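Long-range contact in hypothetical protein Aq_1549 (Aquifex aeolicus, PDB 2E8E), which is of unassigned function but belongs to the OsmC family of peroxiredoxins and so probably reduces peroxides through a pair of cysteines: residues Glu81-Glu95 with Thr120-Glu132. Sequence-based numbering, arbitrary orientation.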
ATOM      1  N   GLU A  81      12.949   0.533   7.399  1.00 18.34           N
ATOM      2  CA  GLU A  81      14.241   1.186   7.245  1.00 21.64           C
ATOM      3  C   GLU A  81      14.919   0.585   6.022  1.00 20.65           C
ATOM      4  O   GLU A  81      15.821   1.182   5.429  1.00 21.82           O
ATOM      5  CB  GLU A  81      15.116   0.961   8.480  1.00 26.44           C
ATOM      6  CG  GLU A  81      14.474   1.416   9.780  1.00 34.72           C
ATOM      7  CD  GLU A  81      15.467   2.052  10.737  1.00 37.68           C
ATOM      8  OE1 GLU A  81      16.521   1.440  11.006  1.00 42.36           O
ATOM      9  OE2 GLU A  81      15.187   3.167  11.223  1.00 42.96           O
ATOM     10  N   GLU A  82      14.461  -0.600   5.644  1.00 19.67           N
ATOM     11  CA  GLU A  82      15.016  -1.305   4.500  1.00 19.91           C
ATOM     12  C   GLU A  82      13.941  -2.138   3.825  1.00 19.59           C
ATOM     13  O   GLU A  82      13.094  -2.730   4.489  1.00 18.73           O
ATOM     14  CB  GLU A  82      16.163  -2.213   4.961  1.00 22.76           C
ATOM     15  CG  GLU A  82      16.601  -3.251   3.944  1.00 27.51           C
ATOM     16  CD  GLU A  82      17.645  -4.210   4.497  1.00 30.19           C
ATOM     17  OE1 GLU A  82      17.567  -5.413   4.177  1.00 31.50           O
ATOM     18  OE2 GLU A  82      18.544  -3.762   5.242  1.00 30.87           O
ATOM     19  N   ILE A  83      13.963  -2.158   2.498  1.00 18.77           N
ATOM     20  CA  ILE A  83      13.017  -2.960   1.735  1.00 17.30           C
ATOM     21  C   ILE A  83      13.816  -3.685   0.667  1.00 18.10           C
ATOM     22  O   ILE A  83      14.478  -3.050  -0.153  1.00 18.97           O
ATOM     23  CB  ILE A  83      11.942  -2.107   1.025  1.00 17.45           C
ATOM     24  CG1 ILE A  83      11.110  -1.338   2.052  1.00 17.28           C
ATOM     25  CG2 ILE A  83      11.036  -3.024   0.190  1.00 18.95           C
ATOM     26  CD1 ILE A  83      10.000  -0.510   1.444  1.00 19.80           C
ATOM     27  N   GLU A  84      13.768  -5.011   0.697  1.00 19.04           N
ATOM     28  CA  GLU A  84      14.471  -5.821  -0.288  1.00 20.93           C
ATOM     29  C   GLU A  84      13.449  -6.342  -1.276  1.00 18.92           C
ATOM     30  O   GLU A  84      12.406  -6.866  -0.876  1.00 19.93           O
ATOM     31  CB  GLU A  84      15.159  -7.015   0.371  1.00 23.57           C
ATOM     32  CG  GLU A  84      16.311  -6.678   1.284  1.00 31.86           C
ATOM     33  CD  GLU A  84      17.000  -7.928   1.797  1.00 36.46           C
ATOM     34  OE1 GLU A  84      17.503  -8.712   0.962  1.00 39.44           O
ATOM     35  OE2 GLU A  84      17.033  -8.133   3.029  1.00 40.03           O
ATOM     36  N   ILE A  85      13.741  -6.199  -2.564  1.00 17.74           N
ATOM     37  CA  ILE A  85      12.830  -6.682  -3.585  1.00 17.07           C
ATOM     38  C   ILE A  85      13.618  -7.553  -4.541  1.00 16.57           C
ATOM     39  O   ILE A  85      14.633  -7.121  -5.092  1.00 18.40           O
ATOM     40  CB  ILE A  85      12.196  -5.533  -4.399  1.00 17.91           C
ATOM     41  CG1 ILE A  85      11.541  -4.513  -3.463  1.00 18.96           C
ATOM     42  CG2 ILE A  85      11.160  -6.101  -5.359  1.00 19.49           C
ATOM     43  CD1 ILE A  85      10.929  -3.323  -4.176  1.00 22.07           C
ATOM     44  N   LYS A  86      13.150  -8.782  -4.729  1.00 17.33           N
ATOM     45  CA  LYS A  86      13.803  -9.716  -5.635  1.00 20.68           C
ATOM     46  C   LYS A  86      12.820 -10.120  -6.725  1.00 21.47           C
ATOM     47  O   LYS A  86      11.730 -10.619  -6.433  1.00 21.38           O
ATOM     48  CB  LYS A  86      14.267 -10.960  -4.874  1.00 23.56           C
ATOM     49  CG  LYS A  86      14.958 -11.996  -5.745  1.00 29.45           C
ATOM     50  CD  LYS A  86      15.368 -13.211  -4.924  1.00 32.47           C
ATOM     51  CE  LYS A  86      16.042 -14.255  -5.792  1.00 37.24           C
ATOM     52  NZ  LYS A  86      17.244 -13.699  -6.470  1.00 39.69           N
ATOM     53  N   TYR A  87      13.206  -9.892  -7.976  1.00 19.19           N
ATOM     54  CA  TYR A  87      12.369 -10.235  -9.120  1.00 20.67           C
ATOM     55  C   TYR A  87      12.902 -11.509  -9.765  1.00 21.57           C
ATOM     56  O   TYR A  87      14.093 -11.606 -10.060  1.00 22.75           O
ATOM     57  CB  TYR A  87      12.414  -9.126 -10.171  1.00 21.42           C
ATOM     58  CG  TYR A  87      11.948  -7.770  -9.700  1.00 20.94           C
ATOM     59  CD1 TYR A  87      10.642  -7.339  -9.934  1.00 20.27           C
ATOM     60  CD2 TYR A  87      12.819  -6.904  -9.043  1.00 20.63           C
ATOM     61  CE1 TYR A  87      10.217  -6.073  -9.530  1.00 21.63           C
ATOM     62  CE2 TYR A  87      12.404  -5.642  -8.634  1.00 19.46           C
ATOM     63  CZ  TYR A  87      11.105  -5.230  -8.883  1.00 20.56           C
ATOM     64  OH  TYR A  87      10.704  -3.972  -8.500  1.00 21.85           O
ATOM     65  N   VAL A  88      12.019 -12.475  -9.987  1.00 20.43           N
ATOM     66  CA  VAL A  88      12.410 -13.721 -10.632  1.00 22.68           C
ATOM     67  C   VAL A  88      11.529 -13.914 -11.861  1.00 21.93           C
ATOM     68  O   VAL A  88      10.313 -14.075 -11.744  1.00 22.83           O
ATOM     69  CB  VAL A  88      12.234 -14.938  -9.688  1.00 23.03           C
ATOM     70  CG1 VAL A  88      12.576 -16.228 -10.432  1.00 25.97           C
ATOM     71  CG2 VAL A  88      13.128 -14.787  -8.463  1.00 24.27           C
ATOM     72  N   ALA A  89      12.136 -13.869 -13.044  1.00 22.34           N
ATOM     73  CA  ALA A  89      11.381 -14.063 -14.274  1.00 21.91           C
ATOM     74  C   ALA A  89      11.607 -15.506 -14.702  1.00 22.39           C
ATOM     75  O   ALA A  89      12.742 -15.979 -14.719  1.00 22.89           O
ATOM     76  CB  ALA A  89      11.862 -13.108 -15.357  1.00 23.57           C
ATOM     77  N   VAL A  90      10.524 -16.198 -15.034  1.00 19.76           N
ATOM     78  CA  VAL A  90      10.597 -17.598 -15.438  1.00 21.73           C
ATOM     79  C   VAL A  90      10.139 -17.755 -16.879  1.00 21.89           C
ATOM     80  O   VAL A  90       9.057 -17.294 -17.240  1.00 23.18           O
ATOM     81  CB  VAL A  90       9.693 -18.477 -14.533  1.00 20.83           C
ATOM     82  CG1 VAL A  90       9.814 -19.940 -14.925  1.00 22.49           C
ATOM     83  CG2 VAL A  90      10.064 -18.272 -13.068  1.00 20.97           C
ATOM     84  N   GLY A  91      10.964 -18.409 -17.699  1.00 22.54           N
ATOM     85  CA  GLY A  91      10.614 -18.619 -19.093  1.00 23.06           C
ATOM     86  C   GLY A  91      11.809 -18.373 -19.993  1.00 22.58           C
ATOM     87  O   GLY A  91      12.950 -18.514 -19.566  1.00 23.17           O
ATOM     88  N   LYS A  92      11.553 -18.027 -21.250  1.00 25.02           N
ATOM     89  CA  LYS A  92      12.641 -17.730 -22.173  1.00 27.15           C
ATOM     90  C   LYS A  92      12.862 -16.233 -22.028  1.00 27.69           C
ATOM     91  O   LYS A  92      12.448 -15.444 -22.875  1.00 26.88           O
ATOM     92  CB  LYS A  92      12.243 -18.072 -23.610  1.00 29.36           C
ATOM     93  CG  LYS A  92      11.961 -19.551 -23.857  1.00 34.10           C
ATOM     94  CD  LYS A  92      11.507 -19.774 -25.298  1.00 36.72           C
ATOM     95  CE  LYS A  92      11.101 -21.218 -25.563  1.00 40.22           C
ATOM     96  NZ  LYS A  92      12.252 -22.157 -25.508  1.00 42.10           N
ATOM     97  N   VAL A  93      13.497 -15.852 -20.925  1.00 27.21           N
ATOM     98  CA  VAL A  93      13.760 -14.453 -20.622  1.00 27.70           C
ATOM     99  C   VAL A  93      15.253 -14.213 -20.455  1.00 28.58           C
ATOM    100  O   VAL A  93      15.923 -14.911 -19.698  1.00 30.17           O
ATOM    101  CB  VAL A  93      13.045 -14.035 -19.311  1.00 27.06           C
ATOM    102  CG1 VAL A  93      13.193 -12.539 -19.086  1.00 26.76           C
ATOM    103  CG2 VAL A  93      11.580 -14.436 -19.370  1.00 27.37           C
ATOM    104  N   GLU A  94      15.771 -13.223 -21.168  1.00 31.06           N
ATOM    105  CA  GLU A  94      17.185 -12.893 -21.086  1.00 32.39           C
ATOM    106  C   GLU A  94      17.408 -11.983 -19.886  1.00 32.58           C
ATOM    107  O   GLU A  94      16.635 -11.056 -19.643  1.00 30.54           O
ATOM    108  CB  GLU A  94      17.629 -12.201 -22.372  1.00 34.46           C
ATOM    109  CG  GLU A  94      17.395 -13.057 -23.606  1.00 38.30           C
ATOM    110  CD  GLU A  94      17.556 -12.283 -24.891  1.00 41.28           C
ATOM    111  OE1 GLU A  94      18.693 -11.872 -25.204  1.00 43.90           O
ATOM    112  OE2 GLU A  94      16.539 -12.083 -25.587  1.00 42.10           O
ATOM    113  N   GLU A  95      18.462 -12.263 -19.130  1.00 33.11           N
ATOM    114  CA  GLU A  95      18.781 -11.482 -17.946  1.00 34.14           C
ATOM    115  C   GLU A  95      18.851  -9.988 -18.263  1.00 32.96           C
ATOM    116  O   GLU A  95      18.455  -9.157 -17.446  1.00 31.32           O
ATOM    117  CB  GLU A  95      20.104 -11.980 -17.352  1.00 35.81           C
ATOM    118  CG  GLU A  95      20.437 -11.449 -15.962  1.00 40.44           C
ATOM    119  CD  GLU A  95      21.322 -10.220 -16.002  1.00 43.21           C
ATOM    120  OE1 GLU A  95      22.353 -10.260 -16.708  1.00 45.83           O
ATOM    121  OE2 GLU A  95      20.998  -9.222 -15.323  1.00 44.89           O
ATOM    122  N   THR A 120      13.451   5.197   2.771  1.00 23.21           N
ATOM    123  CA  THR A 120      13.981   3.866   3.075  1.00 25.35           C
ATOM    124  C   THR A 120      15.174   3.448   2.208  1.00 26.47           C
ATOM    125  O   THR A 120      15.444   4.053   1.168  1.00 30.07           O
ATOM    126  CB  THR A 120      12.867   2.803   2.916  1.00 26.24           C
ATOM    127  OG1 THR A 120      13.299   1.559   3.474  1.00 25.98           O
ATOM    128  CG2 THR A 120      12.538   2.595   1.443  1.00 27.45           C
ATOM    129  N   ASN A 121      15.892   2.416   2.647  1.00 24.19           N
ATOM    130  CA  ASN A 121      17.026   1.900   1.889  1.00 24.10           C
ATOM    131  C   ASN A 121      16.496   0.760   1.034  1.00 23.29           C
ATOM    132  O   ASN A 121      16.048  -0.265   1.554  1.00 23.65           O
ATOM    133  CB  ASN A 121      18.132   1.382   2.817  1.00 24.62           C
ATOM    134  CG  ASN A 121      19.247   0.674   2.053  1.00 28.15           C
ATOM    135  OD1 ASN A 121      19.518   0.986   0.892  1.00 28.66           O
ATOM    136  ND2 ASN A 121      19.908  -0.272   2.710  1.00 29.63           N
ATOM    137  N   LEU A 122      16.550   0.945  -0.279  1.00 21.17           N
ATOM    138  CA  LEU A 122      16.041  -0.046  -1.212  1.00 21.70           C
ATOM    139  C   LEU A 122      17.140  -0.958  -1.753  1.00 23.03           C
ATOM    140  O   LEU A 122      18.166  -0.486  -2.242  1.00 24.26           O
ATOM    141  CB  LEU A 122      15.336   0.674  -2.365  1.00 23.28           C
ATOM    142  CG  LEU A 122      14.524  -0.123  -3.384  1.00 26.97           C
ATOM    143  CD1 LEU A 122      13.423  -0.910  -2.682  1.00 27.45           C
ATOM    144  CD2 LEU A 122      13.923   0.849  -4.391  1.00 28.66           C
ATOM    145  N   LYS A 123      16.921  -2.263  -1.650  1.00 21.64           N
ATOM    146  CA  LYS A 123      17.877  -3.246  -2.148  1.00 24.22           C
ATOM    147  C   LYS A 123      17.156  -4.094  -3.190  1.00 23.45           C
ATOM    148  O   LYS A 123      16.283  -4.900  -2.861  1.00 23.52           O
ATOM    149  CB  LYS A 123      18.405  -4.110  -1.000  1.00 25.59           C
ATOM    150  CG  LYS A 123      19.081  -3.287   0.097  1.00 30.16           C
ATOM    151  CD  LYS A 123      20.045  -4.106   0.947  1.00 33.96           C
ATOM    152  CE  LYS A 123      19.354  -5.219   1.711  1.00 36.85           C
ATOM    153  NZ  LYS A 123      20.322  -5.925   2.604  1.00 38.69           N
ATOM    154  N   ILE A 124      17.527  -3.894  -4.449  1.00 22.76           N
ATOM    155  CA  ILE A 124      16.902  -4.595  -5.561  1.00 22.13           C
ATOM    156  C   ILE A 124      17.801  -5.643  -6.205  1.00 23.25           C
ATOM    157  O   ILE A 124      18.994  -5.415  -6.410  1.00 24.49           O
ATOM    158  CB  ILE A 124      16.470  -3.581  -6.635  1.00 23.37           C
ATOM    159  CG1 ILE A 124      15.503  -2.567  -6.017  1.00 25.80           C
ATOM    160  CG2 ILE A 124      15.827  -4.295  -7.812  1.00 23.19           C
ATOM    161  CD1 ILE A 124      15.170  -1.412  -6.921  1.00 28.10           C
ATOM    162  N   SER A 125      17.216  -6.794  -6.521  1.00 21.82           N
ATOM    163  CA  SER A 125      17.945  -7.880  -7.165  1.00 23.40           C
ATOM    164  C   SER A 125      17.005  -8.608  -8.110  1.00 23.16           C
ATOM    165  O   SER A 125      15.786  -8.486  -8.004  1.00 21.73           O
ATOM    166  CB  SER A 125      18.489  -8.861  -6.128  1.00 25.30           C
ATOM    167  OG  SER A 125      17.438  -9.502  -5.430  1.00 26.62           O
ATOM    168  N   TRP A 126      17.564  -9.372  -9.037  1.00 23.61           N
ATOM    169  CA  TRP A 126      16.732 -10.098  -9.979  1.00 24.61           C
ATOM    170  C   TRP A 126      17.485 -11.291 -10.528  1.00 26.53           C
ATOM    171  O   TRP A 126      18.708 -11.383 -10.405  1.00 26.32           O
ATOM    172  CB  TRP A 126      16.310  -9.176 -11.124  1.00 24.65           C
ATOM    173  CG  TRP A 126      17.472  -8.617 -11.882  1.00 26.27           C
ATOM    174  CD1 TRP A 126      18.146  -9.212 -12.912  1.00 27.72           C
ATOM    175  CD2 TRP A 126      18.136  -7.373 -11.634  1.00 27.38           C
ATOM    176  NE1 TRP A 126      19.191  -8.416 -13.317  1.00 27.04           N
ATOM    177  CE2 TRP A 126      19.210  -7.282 -12.547  1.00 28.53           C
ATOM    178  CE3 TRP A 126      17.931  -6.329 -10.722  1.00 29.00           C
ATOM    179  CZ2 TRP A 126      20.075  -6.185 -12.579  1.00 28.29           C
ATOM    180  CZ3 TRP A 126      18.792  -5.238 -10.754  1.00 29.82           C
ATOM    181  CH2 TRP A 126      19.854  -5.177 -11.677  1.00 30.91           C
ATOM    182  N   GLU A 127      16.743 -12.211 -11.129  1.00 25.30           N
ATOM    183  CA  GLU A 127      17.348 -13.395 -11.706  1.00 28.35           C
ATOM    184  C   GLU A 127      16.369 -14.047 -12.660  1.00 27.56           C
ATOM    185  O   GLU A 127      15.152 -13.900 -12.526  1.00 24.63           O
ATOM    186  CB  GLU A 127      17.745 -14.390 -10.614  1.00 31.49           C
ATOM    187  CG  GLU A 127      16.582 -15.048  -9.899  1.00 36.94           C
ATOM    188  CD  GLU A 127      17.038 -16.084  -8.886  1.00 40.71           C
ATOM    189  OE1 GLU A 127      17.717 -15.704  -7.908  1.00 42.71           O
ATOM    190  OE2 GLU A 127      16.723 -17.280  -9.067  1.00 43.44           O
ATOM    191  N   VAL A 128      16.911 -14.762 -13.635  1.00 26.69           N
ATOM    192  CA  VAL A 128      16.079 -15.446 -14.600  1.00 26.31           C
ATOM    193  C   VAL A 128      16.226 -16.946 -14.444  1.00 26.53           C
ATOM    194  O   VAL A 128      17.300 -17.452 -14.115  1.00 25.49           O
ATOM    195  CB  VAL A 128      16.465 -15.071 -16.047  1.00 27.37           C
ATOM    196  CG1 VAL A 128      15.719 -15.959 -17.031  1.00 30.63           C
ATOM    197  CG2 VAL A 128      16.148 -13.610 -16.309  1.00 29.17           C
ATOM    198  N   LYS A 129      15.120 -17.645 -14.648  1.00 25.60           N
ATOM    199  CA  LYS A 129      15.100 -19.092 -14.599  1.00 26.72           C
ATOM    200  C   LYS A 129      14.646 -19.452 -15.998  1.00 26.54           C
ATOM    201  O   LYS A 129      13.471 -19.311 -16.338  1.00 25.20           O
ATOM    202  CB  LYS A 129      14.098 -19.591 -13.554  1.00 29.95           C
ATOM    203  CG  LYS A 129      14.681 -19.720 -12.156  1.00 35.21           C
ATOM    204  CD  LYS A 129      15.732 -20.826 -12.111  1.00 39.53           C
ATOM    205  CE  LYS A 129      16.317 -20.990 -10.720  1.00 41.57           C
ATOM    206  NZ  LYS A 129      17.315 -22.100 -10.669  1.00 44.23           N
ATOM    207  N   TRP A 130      15.591 -19.878 -16.827  1.00 26.81           N
ATOM    208  CA  TRP A 130      15.271 -20.231 -18.197  1.00 25.90           C
ATOM    209  C   TRP A 130      14.472 -21.519 -18.250  1.00 25.79           C
ATOM    210  O   TRP A 130      14.964 -22.591 -17.883  1.00 24.79           O
ATOM    211  CB  TRP A 130      16.549 -20.369 -19.020  1.00 28.83           C
ATOM    212  CG  TRP A 130      16.267 -20.458 -20.475  1.00 30.96           C
ATOM    213  CD1 TRP A 130      15.932 -21.579 -21.184  1.00 32.93           C
ATOM    214  CD2 TRP A 130      16.232 -19.370 -21.403  1.00 32.84           C
ATOM    215  NE1 TRP A 130      15.691 -21.254 -22.497  1.00 34.18           N
ATOM    216  CE2 TRP A 130      15.869 -19.904 -22.660  1.00 33.86           C
ATOM    217  CE3 TRP A 130      16.473 -17.993 -21.296  1.00 32.74           C
ATOM    218  CZ2 TRP A 130      15.738 -19.109 -23.804  1.00 34.64           C
ATOM    219  CZ3 TRP A 130      16.343 -17.201 -22.434  1.00 33.13           C
ATOM    220  CH2 TRP A 130      15.980 -17.763 -23.672  1.00 34.30           C
ATOM    221  N   GLU A 131      13.234 -21.407 -18.715  1.00 25.42           N
ATOM    222  CA  GLU A 131      12.350 -22.556 -18.803  1.00 26.59           C
ATOM    223  C   GLU A 131      11.503 -22.567 -20.061  1.00 27.94           C
ATOM    224  O   GLU A 131      11.137 -21.516 -20.589  1.00 27.16           O
ATOM    225  CB  GLU A 131      11.417 -22.596 -17.589  1.00 27.65           C
ATOM    226  CG  GLU A 131      12.109 -22.896 -16.282  1.00 27.27           C
ATOM    227  CD  GLU A 131      11.136 -23.325 -15.205  1.00 29.29           C
ATOM    228  OE1 GLU A 131      10.088 -23.909 -15.557  1.00 29.85           O
ATOM    229  OE2 GLU A 131      11.431 -23.098 -14.012  1.00 31.31           O
ATOM    230  N   GLU A 132      11.197 -23.768 -20.535  1.00 29.80           N
ATOM    231  CA  GLU A 132      10.360 -23.939 -21.711  1.00 32.37           C
ATOM    232  C   GLU A 132       9.007 -24.461 -21.242  1.00 33.56           C
ATOM    233  O   GLU A 132       8.893 -24.765 -20.033  1.00 33.04           O
ATOM    234  CB  GLU A 132      10.991 -24.936 -22.684  1.00 33.23           C
ATOM    235  CG  GLU A 132      12.294 -24.455 -23.298  1.00 35.72           C
ATOM    236  CD  GLU A 132      12.868 -25.440 -24.298  1.00 38.38           C
ATOM    237  OE1 GLU A 132      13.920 -25.130 -24.897  1.00 38.54           O
ATOM    238  OE2 GLU A 132      12.269 -26.522 -24.481  1.00 39.52           O
ATOM    239  OXT GLU A 132       8.087 -24.564 -22.080  1.00 34.99           O
TER
HETATM  240  O   HOH W   1      19.828  -1.251   5.500  1.00 32.63           O
HETATM  241  O   HOH W   2      16.889  -7.978  -3.350  1.00 31.08           O
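A parallel beta-alpha-beta crossover joins strand 82-90 to strand 121-130, the chain between them running largely through helices 95-109 and 111-116 of this OsmC-like fold. Backbone bonds run unbroken from Asn121 N on Glu81 O to Glu131 N on Gly91 O. Toward the helices, the Tyr87 ring turns its edge to the neighbouring strand, CE2 lying 3.8 Å from Ile124 CG2, while its hydroxyl reaches Ser46 of helix 34-56. Trp126 is tied to the start of helix 95-109: its NE1 gives a nearly straight bond (173°) to the anti lone pair of Glu95 OE2, 2.8 Å away and in the indole plane. Charges line the other face. Lys123, bent at its third torsion, makes a salt bridge from NZ to Glu82 OE1 at 3.2 Å and lays CE against Glu84 CG, whose carboxylate pairs more closely with Lys71. Farther along, Lys86 NZ forms a salt bridge with Glu127 OE1, modelled rather short at 2.5 Å, on the anti side and 35° out of the carboxylate plane, while Glu127 CG packs 3.7 Å from Val88 CG2. With an alanine in place of this glutamate, the Lys86 ammonium would probably lose its mate on the neighbouring strand and one methyl of Val88 its cover. Just after strand 82-90, an inverse gamma turn centred on Lys92 puts its CA over the face of Trp130 in a CH-pi contact, 3.6 Å from the centroid of the six-membered ring and 8° off its normal.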